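Local coordinates for probable leucine/isoleucine/valine-binding protein (Rhodopirellula baltica, PDB 4KV7), which is of unknown function but probably binds leucine, isoleucine, valine or a related small ligand as the extracytoplasmic receptor of a transport system, at residues G94-I99 and N165-D170; F245-F250 and I267-V272; L280-E285 and V302-Y307. The protein carries 1 engineered substitution. One frame throughout, in Å; residues are numbered along the deposited sequence.

Contact 1 (G94-I99 and N165-D170). With FMT (formic acid), chain B.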
loop_
_atom_site.group_PDB
_atom_site.type_symbol
_atom_site.label_atom_id
_atom_site.label_comp_id
_atom_site.label_asym_id
_atom_site.label_seq_id
_atom_site.Cartn_x
_atom_site.Cartn_y
_atom_site.Cartn_z
ATOM N N GLY A 94 -1.958 1.276 6.653
ATOM C CA GLY A 94 -0.878 1.563 7.581
ATOM C C GLY A 94 -0.366 0.437 8.453
ATOM O O GLY A 94 -1.068 -0.529 8.748
ATOM N N THR A 95 0.881 0.596 8.881
ATOM C CA THR A 95 1.566 -0.384 9.717
ATOM C C THR A 95 1.288 -0.234 11.220
ATOM O O THR A 95 0.821 -1.190 11.840
ATOM C CB THR A 95 3.079 -0.395 9.404
ATOM O OG1 THR A 95 3.273 -0.788 8.035
ATOM C CG2 THR A 95 3.830 -1.331 10.331
ATOM N N PRO A 96 1.553 0.948 11.813
ATOM C CA PRO A 96 1.223 1.033 13.240
ATOM C C PRO A 96 -0.277 0.847 13.506
ATOM O O PRO A 96 -0.654 0.309 14.553
ATOM C CB PRO A 96 1.692 2.444 13.630
ATOM C CG PRO A 96 1.802 3.197 12.315
ATOM C CD PRO A 96 2.226 2.170 11.331
ATOM N N THR A 97 -1.110 1.273 12.565
ATOM C CA THR A 97 -2.546 1.032 12.650
ATOM C C THR A 97 -2.853 -0.475 12.555
ATOM O O THR A 97 -3.589 -1.012 13.391
ATOM C CB THR A 97 -3.272 1.806 11.569
ATOM O OG1 THR A 97 -2.591 1.542 10.338
ATOM C CG2 THR A 97 -3.256 3.313 11.855
ATOM N N ALA A 98 -2.285 -1.175 11.574
ATOM C CA ALA A 98 -2.494 -2.623 11.459
ATOM C C ALA A 98 -2.043 -3.362 12.713
ATOM O O ALA A 98 -2.679 -4.325 13.138
ATOM C CB ALA A 98 -1.783 -3.189 10.236
ATOM N N ILE A 99 -0.940 -2.930 13.307
ATOM C CA ILE A 99 -0.428 -3.615 14.482
ATOM C C ILE A 99 -1.435 -3.535 15.644
ATOM O O ILE A 99 -1.594 -4.489 16.414
ATOM C CB ILE A 99 0.984 -3.113 14.824
ATOM C CG1 ILE A 99 1.973 -3.668 13.789
ATOM C CG2 ILE A 99 1.379 -3.514 16.234
ATOM C CD1 ILE A 99 3.330 -2.999 13.800
ATOM N N ASN A 165 9.268 7.675 12.102
ATOM C CA ASN A 165 9.852 7.195 13.345
ATOM C C ASN A 165 8.875 6.330 14.132
ATOM O O ASN A 165 8.424 6.702 15.214
ATOM C CB ASN A 165 10.345 8.375 14.179
ATOM C CG ASN A 165 11.493 8.006 15.081
ATOM O OD1 ASN A 165 12.003 6.887 15.038
ATOM N ND2 ASN A 165 11.922 8.956 15.904
ATOM N N ASP A 166 8.550 5.176 13.559
ATOM C CA ASP A 166 7.586 4.245 14.132
ATOM C C ASP A 166 7.755 2.897 13.453
ATOM O O ASP A 166 8.748 2.672 12.744
ATOM C CB ASP A 166 6.133 4.763 14.019
ATOM C CG ASP A 166 5.654 4.920 12.584
ATOM O OD1 ASP A 166 6.330 4.441 11.650
ATOM O OD2 ASP A 166 4.559 5.508 12.396
ATOM N N SER A 167 6.790 2.006 13.655
ATOM C CA SER A 167 6.904 0.657 13.110
ATOM C C SER A 167 6.913 0.601 11.580
ATOM O O SER A 167 7.445 -0.354 11.000
ATOM C CB SER A 167 5.793 -0.228 13.652
ATOM O OG SER A 167 4.522 0.354 13.413
ATOM N N TYR A 168 6.334 1.591 10.906
ATOM C CA TYR A 168 6.389 1.656 9.448
ATOM C C TYR A 168 7.815 1.931 8.993
ATOM O O TYR A 168 8.400 1.171 8.204
ATOM C CB TYR A 168 5.431 2.740 8.933
ATOM C CG TYR A 168 5.627 3.186 7.506
ATOM C CD1 TYR A 168 5.954 2.284 6.490
ATOM C CD2 TYR A 168 5.435 4.520 7.159
ATOM C CE1 TYR A 168 6.078 2.701 5.193
ATOM C CE2 TYR A 168 5.571 4.956 5.860
ATOM C CZ TYR A 168 5.915 4.043 4.877
ATOM O OH TYR A 168 6.062 4.458 3.570
ATOM N N GLY A 169 8.381 3.025 9.482
ATOM C CA GLY A 169 9.725 3.381 9.089
ATOM C C GLY A 169 10.724 2.322 9.499
ATOM O O GLY A 169 11.647 2.008 8.733
ATOM N N ASP A 170 10.562 1.770 10.695
ATOM C CA ASP A 170 11.414 0.674 11.146
ATOM C C ASP A 170 11.405 -0.470 10.134
ATOM O O ASP A 170 12.454 -1.013 9.786
ATOM C CB ASP A 170 10.935 0.106 12.487
ATOM C CG ASP A 170 11.190 1.023 13.673
ATOM O OD1 ASP A 170 11.842 2.082 13.537
ATOM O OD2 ASP A 170 10.719 0.649 14.769
HETATM C C FMT B . 2.782 2.262 6.604
HETATM O O1 FMT B . 2.926 1.079 6.268
HETATM O O2 FMT B . 2.342 2.649 7.695
#

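Contact 2 (F245-F250 and I267-V272)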
loop_
_atom_site.group_PDB
_atom_site.type_symbol
_atom_site.label_atom_id
_atom_site.label_comp_id
_atom_site.label_asym_id
_atom_site.label_seq_id
_atom_site.Cartn_x
_atom_site.Cartn_y
_atom_site.Cartn_z
ATOM N N PHE A 245 16.337 10.226 -5.068
ATOM C CA PHE A 245 15.296 9.883 -4.104
ATOM C C PHE A 245 14.496 8.705 -4.623
ATOM O O PHE A 245 14.172 8.649 -5.812
ATOM C CB PHE A 245 14.372 11.079 -3.856
ATOM C CG PHE A 245 15.018 12.192 -3.082
ATOM C CD1 PHE A 245 15.247 12.052 -1.722
ATOM C CD2 PHE A 245 15.398 13.369 -3.706
ATOM C CE1 PHE A 245 15.830 13.061 -0.995
ATOM C CE2 PHE A 245 15.986 14.386 -2.981
ATOM C CZ PHE A 245 16.202 14.228 -1.619
ATOM N N LEU A 246 14.189 7.769 -3.736
ATOM C CA LEU A 246 13.360 6.616 -4.089
ATOM C C LEU A 246 12.263 6.465 -3.055
ATOM O O LEU A 246 12.548 6.338 -1.864
ATOM C CB LEU A 246 14.170 5.318 -4.124
ATOM C CG LEU A 246 15.377 5.303 -5.066
ATOM C CD1 LEU A 246 16.667 5.698 -4.348
ATOM C CD2 LEU A 246 15.524 3.939 -5.723
ATOM N N ALA A 247 11.011 6.444 -3.501
ATOM C CA ALA A 247 9.860 6.368 -2.608
ATOM C C ALA A 247 9.275 4.966 -2.637
ATOM O O ALA A 247 9.051 4.401 -3.715
ATOM C CB ALA A 247 8.812 7.368 -3.048
ATOM N N VAL A 248 8.993 4.406 -1.469
ATOM C CA VAL A 248 8.248 3.148 -1.443
ATOM C C VAL A 248 6.790 3.403 -1.803
ATOM O O VAL A 248 6.314 4.555 -1.830
ATOM C CB VAL A 248 8.361 2.392 -0.097
ATOM C CG1 VAL A 248 9.821 2.045 0.205
ATOM C CG2 VAL A 248 7.730 3.172 1.039
ATOM N N SER A 249 6.065 2.319 -2.041
ATOM C CA SER A 249 4.677 2.373 -2.479
ATOM C C SER A 249 3.784 3.250 -1.607
ATOM O O SER A 249 2.955 4.021 -2.114
ATOM C CB SER A 249 4.125 0.949 -2.500
ATOM O OG SER A 249 4.250 0.377 -1.214
ATOM N N PHE A 250 3.937 3.109 -0.300
ATOM C CA PHE A 250 3.062 3.725 0.682
ATOM C C PHE A 250 3.161 5.248 0.677
ATOM O O PHE A 250 2.239 5.910 1.136
ATOM C CB PHE A 250 3.420 3.183 2.076
ATOM C CG PHE A 250 2.443 3.554 3.166
ATOM C CD1 PHE A 250 2.585 4.731 3.892
ATOM C CD2 PHE A 250 1.396 2.699 3.486
ATOM C CE1 PHE A 250 1.695 5.058 4.891
ATOM C CE2 PHE A 250 0.493 3.032 4.475
ATOM C CZ PHE A 250 0.643 4.221 5.185
ATOM N N ILE A 267 12.343 11.393 -9.554
ATOM C CA ILE A 267 12.119 10.502 -8.421
ATOM C C ILE A 267 11.675 9.129 -8.913
ATOM O O ILE A 267 10.868 9.022 -9.838
ATOM C CB ILE A 267 11.057 11.075 -7.467
ATOM C CG1 ILE A 267 11.573 12.363 -6.823
ATOM C CG2 ILE A 267 10.693 10.073 -6.388
ATOM C CD1 ILE A 267 10.540 13.048 -5.963
ATOM N N VAL A 268 12.210 8.074 -8.302
ATOM C CA VAL A 268 11.787 6.708 -8.601
ATOM C C VAL A 268 10.908 6.236 -7.456
ATOM O O VAL A 268 11.210 6.498 -6.294
ATOM C CB VAL A 268 13.003 5.777 -8.768
ATOM C CG1 VAL A 268 12.583 4.322 -8.844
ATOM C CG2 VAL A 268 13.801 6.171 -10.010
ATOM N N ALA A 269 9.801 5.582 -7.773
ATOM C CA ALA A 269 8.887 5.103 -6.741
ATOM C C ALA A 269 8.461 3.680 -7.066
ATOM O O ALA A 269 7.954 3.411 -8.162
ATOM C CB ALA A 269 7.657 6.025 -6.623
ATOM N N THR A 270 8.655 2.766 -6.119
ATOM C CA THR A 270 8.258 1.389 -6.340
ATOM C C THR A 270 6.778 1.210 -6.028
ATOM O O THR A 270 6.296 1.659 -4.984
ATOM C CB THR A 270 9.097 0.405 -5.513
ATOM O OG1 THR A 270 9.197 0.864 -4.162
ATOM C CG2 THR A 270 10.496 0.288 -6.079
ATOM N N GLN A 271 6.067 0.538 -6.927
ATOM C CA GLN A 271 4.652 0.250 -6.751
ATOM C C GLN A 271 4.398 -1.237 -6.590
ATOM O O GLN A 271 5.190 -2.073 -7.041
ATOM C CB GLN A 271 3.850 0.785 -7.940
ATOM C CG GLN A 271 4.115 2.252 -8.274
ATOM C CD GLN A 271 3.946 3.164 -7.080
ATOM O OE1 GLN A 271 2.946 3.096 -6.372
ATOM N NE2 GLN A 271 4.924 4.024 -6.846
ATOM N N VAL A 272 3.267 -1.559 -5.970
ATOM C CA VAL A 272 2.845 -2.935 -5.782
ATOM C C VAL A 272 1.727 -3.318 -6.751
ATOM O O VAL A 272 1.126 -4.390 -6.626
ATOM C CB VAL A 272 2.423 -3.205 -4.327
ATOM C CG1 VAL A 272 3.609 -3.004 -3.389
ATOM C CG2 VAL A 272 1.246 -2.314 -3.930
HETATM O O HOH W 1 4.815 5.356 -4.167
HETATM O O HOH W 2 1.812 5.229 -5.041
#

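Contact 3 (L280-E285 and V302-Y307)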
loop_
_atom_site.group_PDB
_atom_site.type_symbol
_atom_site.label_atom_id
_atom_site.label_comp_id
_atom_site.label_asym_id
_atom_site.label_seq_id
_atom_site.Cartn_x
_atom_site.Cartn_y
_atom_site.Cartn_z
ATOM N N LEU A 280 -2.893 -3.819 -19.592
ATOM C CA LEU A 280 -3.191 -5.119 -18.992
ATOM C C LEU A 280 -4.699 -5.194 -18.769
ATOM O O LEU A 280 -5.311 -4.199 -18.363
ATOM C CB LEU A 280 -2.474 -5.271 -17.651
ATOM C CG LEU A 280 -0.980 -5.568 -17.706
ATOM C CD1 LEU A 280 -0.366 -5.355 -16.328
ATOM C CD2 LEU A 280 -0.737 -6.988 -18.189
ATOM N N PRO A 281 -5.308 -6.368 -19.001
ATOM C CA PRO A 281 -6.774 -6.456 -18.909
ATOM C C PRO A 281 -7.355 -5.949 -17.586
ATOM O O PRO A 281 -8.369 -5.251 -17.597
ATOM C CB PRO A 281 -7.049 -7.954 -19.099
ATOM C CG PRO A 281 -5.912 -8.420 -19.950
ATOM C CD PRO A 281 -4.710 -7.627 -19.488
ATOM N N LEU A 282 -6.730 -6.271 -16.462
ATOM C CA LEU A 282 -7.233 -5.796 -15.174
ATOM C C LEU A 282 -7.218 -4.282 -15.102
ATOM O O LEU A 282 -8.145 -3.666 -14.567
ATOM C CB LEU A 282 -6.415 -6.354 -14.007
ATOM C CG LEU A 282 -6.858 -5.898 -12.605
ATOM C CD1 LEU A 282 -6.556 -6.970 -11.605
ATOM C CD2 LEU A 282 -6.199 -4.580 -12.147
ATOM N N VAL A 283 -6.147 -3.681 -15.608
ATOM C CA VAL A 283 -6.017 -2.231 -15.530
ATOM C C VAL A 283 -7.047 -1.535 -16.407
ATOM O O VAL A 283 -7.602 -0.513 -16.007
ATOM C CB VAL A 283 -4.588 -1.758 -15.837
ATOM C CG1 VAL A 283 -4.506 -0.248 -15.748
ATOM C CG2 VAL A 283 -3.601 -2.393 -14.866
ATOM N N ARG A 284 -7.334 -2.083 -17.582
ATOM C CA ARG A 284 -8.386 -1.517 -18.423
ATOM C C ARG A 284 -9.736 -1.599 -17.710
ATOM O O ARG A 284 -10.545 -0.672 -17.770
ATOM C CB ARG A 284 -8.450 -2.226 -19.776
ATOM C CG ARG A 284 -7.144 -2.180 -20.540
ATOM C CD ARG A 284 -7.304 -2.686 -21.959
ATOM N NE ARG A 284 -7.826 -4.051 -22.024
ATOM C CZ ARG A 284 -7.578 -4.906 -23.020
ATOM N NH1 ARG A 284 -6.803 -4.555 -24.033
ATOM N NH2 ARG A 284 -8.109 -6.122 -23.009
ATOM N N GLU A 285 -9.962 -2.704 -17.005
ATOM C CA GLU A 285 -11.181 -2.899 -16.226
ATOM C C GLU A 285 -11.268 -1.915 -15.054
ATOM O O GLU A 285 -12.332 -1.380 -14.752
ATOM C CB GLU A 285 -11.277 -4.361 -15.761
ATOM C CG GLU A 285 -11.641 -5.324 -16.901
ATOM C CD GLU A 285 -11.261 -6.778 -16.642
ATOM O OE1 GLU A 285 -10.635 -7.089 -15.614
ATOM O OE2 GLU A 285 -11.591 -7.623 -17.496
ATOM N N VAL A 302 -2.918 4.061 -5.841
ATOM C CA VAL A 302 -3.601 3.718 -4.606
ATOM C C VAL A 302 -4.989 3.150 -4.898
ATOM O O VAL A 302 -5.353 2.079 -4.404
ATOM C CB VAL A 302 -3.689 4.937 -3.663
ATOM C CG1 VAL A 302 -4.435 4.567 -2.394
ATOM C CG2 VAL A 302 -2.294 5.466 -3.318
ATOM N N SER A 303 -5.777 3.848 -5.707
ATOM C CA SER A 303 -7.092 3.305 -6.009
ATOM C C SER A 303 -7.020 2.054 -6.873
ATOM O O SER A 303 -7.897 1.204 -6.775
ATOM C CB SER A 303 -8.035 4.343 -6.613
ATOM O OG SER A 303 -7.518 4.906 -7.799
ATOM N N LEU A 304 -5.994 1.920 -7.715
ATOM C CA LEU A 304 -5.815 0.678 -8.451
ATOM C C LEU A 304 -5.606 -0.478 -7.481
ATOM O O LEU A 304 -6.190 -1.546 -7.654
ATOM C CB LEU A 304 -4.650 0.796 -9.435
ATOM C CG LEU A 304 -4.227 -0.484 -10.155
ATOM C CD1 LEU A 304 -5.411 -1.119 -10.893
ATOM C CD2 LEU A 304 -3.123 -0.165 -11.135
ATOM N N GLU A 305 -4.799 -0.278 -6.437
ATOM C CA GLU A 305 -4.651 -1.317 -5.423
ATOM C C GLU A 305 -5.988 -1.637 -4.737
ATOM O O GLU A 305 -6.313 -2.805 -4.528
ATOM C CB GLU A 305 -3.578 -0.943 -4.396
ATOM C CG GLU A 305 -3.296 -2.036 -3.380
ATOM C CD GLU A 305 -2.112 -1.738 -2.480
ATOM O OE1 GLU A 305 -1.388 -0.742 -2.722
ATOM O OE2 GLU A 305 -1.904 -2.499 -1.506
ATOM N N GLY A 306 -6.761 -0.612 -4.387
ATOM C CA GLY A 306 -8.049 -0.845 -3.756
ATOM C C GLY A 306 -8.988 -1.630 -4.659
ATOM O O GLY A 306 -9.699 -2.544 -4.219
ATOM N N TYR A 307 -8.982 -1.290 -5.941
ATOM C CA TYR A 307 -9.780 -1.996 -6.929
ATOM C C TYR A 307 -9.384 -3.470 -7.023
ATOM O O TYR A 307 -10.242 -4.351 -7.080
ATOM C CB TYR A 307 -9.680 -1.295 -8.288
ATOM C CG TYR A 307 -10.400 -2.023 -9.389
ATOM C CD1 TYR A 307 -11.775 -1.901 -9.543
ATOM C CD2 TYR A 307 -9.709 -2.848 -10.271
ATOM C CE1 TYR A 307 -12.439 -2.582 -10.546
ATOM C CE2 TYR A 307 -10.364 -3.521 -11.279
ATOM C CZ TYR A 307 -11.723 -3.394 -11.406
ATOM O OH TYR A 307 -12.338 -4.090 -12.423
#

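Contact 1 (G94-I99 and N165-D170)
S167 sits on the start of helix 95-107, its OG held between backbone N and carbonyl carbon (chi1 54°) and pressed against T95 and P96. OG lies 3.4 Å from P96 CA, and the CG2 methyl of T95 comes within 3.6 Å of it. No hydrogen bond crosses between 94-99 and 165-170; P96 N, 3.4 Å from S167 OG, has no proton to give. The pyrrolidine ring of P96 also turns its CG to D166 OD2, the two side chains crossing at about a right angle. D166 is the N-cap of helix 167-183: OD1 takes weak bonds from Y168 N and G169 N, while OD2 is gripped by Q164 and R198. With G94 at the N-cap position of helix 95-107, the contact sets two helix N termini against each other across the cleft of a type I periplasmic binding fold, where a formate, probably from the crystallisation liquor, occupies the inner side. T95 N donates to formate O2 (2.8 Å, N-H...O angle 163°) and T95 OG1 to O1 (2.6 Å), with Y68 and Y138 completing the grip. The Y168 ring lies under the formate, CG 3.1 Å from the formate carbon, an arrangement consistent with a carboxylate-binding pocket. On the solvent side the exposed I99 contributes only its CD1, close to S167 OG (3.6 Å) and CB but covering little.

Contact 2 (F245-F250 and I267-V272)
A247 lays its methyl against that of A269, CB to CB 4.0 Å, on one face of the sheet; on the other, L246 CD2 meets V268 CG1 more loosely at 4.3 Å. Three backbone hydrogen bonds run along the pair of strands. V268 N donates to F245 O, and A247 N returns a bond to V268 O at 2.8 Å, both lying in the carbonyl plane. The third, T270 N to A247 O (2.9 Å), meets its acceptor nearly along the C=O axis. Strands 244-247 and 268-271 are the two parallel arms of a beta-alpha-beta crossover through helix 253-260, adjacent in the central sheet of this lobe, with strand 219-223 on the other side of strand 244-247. Beyond A247 the pairing fails: S249 N comes close to T270 O, but at a poor angle. Water takes over there, accepting from Q271 NE2 at 3.0 Å and lying 2.9 Å from V248 O. Q271 is folded back over its own strand by three successive torsions near -50°, so that NE2 also gives a weak bond to A269 O. S249 OG and T270 OG1, both held between backbone N and carbonyl carbon, each bond one carboxylate oxygen of E141.

Contact 3 (L280-E285 and V302-Y307)
Two consecutive helices of the chain, 281-293 and 301-319, pack here almost at right angles, their local segments crossing at 104° with axes 10.8 Å apart. At that spacing the backbones stay apart and side chains fill the gap, Y307 alone reaching the carbonyls of the first helix. The contact belongs to the lobe of the periplasmic binding fold that also contains helix 31-50. L304 and Y307, one turn apart on the second helix, form two projections, and the end of L282 enters the groove between them. Its CD2 rests 3.8 Å from L304 CD1 on one flank and 4.3 Å from Y307 CD2 on the other, in the conformer described; L282 has a second. The fit is reciprocal: L304, with CG anti to the backbone N (chi1 173°), pushes its forked end between L282 and V283, CD2 approaching V283 CG2 at 4.4 Å. V283 itself starts off away from the second helix and offers just this methyl. Y307, also with CG anti to the backbone N, reaches farthest, its ring passing alongside the first helix obliquely to the carbonyls of L282 and E285. An alanine here would strip L282 of one flank of its groove and would probably loosen the joint between the helices, besides removing the hydroxyl that E47 and R311 share. R311 NH1 also forms a salt bridge with E285 OE1, so one guanidinium nitrogen serves a side chain from each helix. The tip of the tyrosine stops against the aliphatic base of that glutamate, Y307 OH 3.5 Å from E285 CB.

In the fold
From the N terminus the chain builds much of the first lobe before contact 1, which closes a 65-residue excursion and spans the cleft to the second lobe. Contact 2 follows within that second lobe, closing the 16-residue helical connection of a beta-alpha-beta unit, and contact 3 comes once the chain has returned to the first lobe. The three lie in series, none nested or crossing. Contacts 1 and 2 touch where Y168 OH, hydrogen-bonded to G224 O, packs on V248 CG2 and F250 CB, so the cleft wall meets the C-terminal end of strand 244-247. Contacts 2 and 3 meet through V272 CG2 and E305 OE1, near the passage between lobes. Contacts 1 and 3 stay apart, nearest atoms about 9 Å.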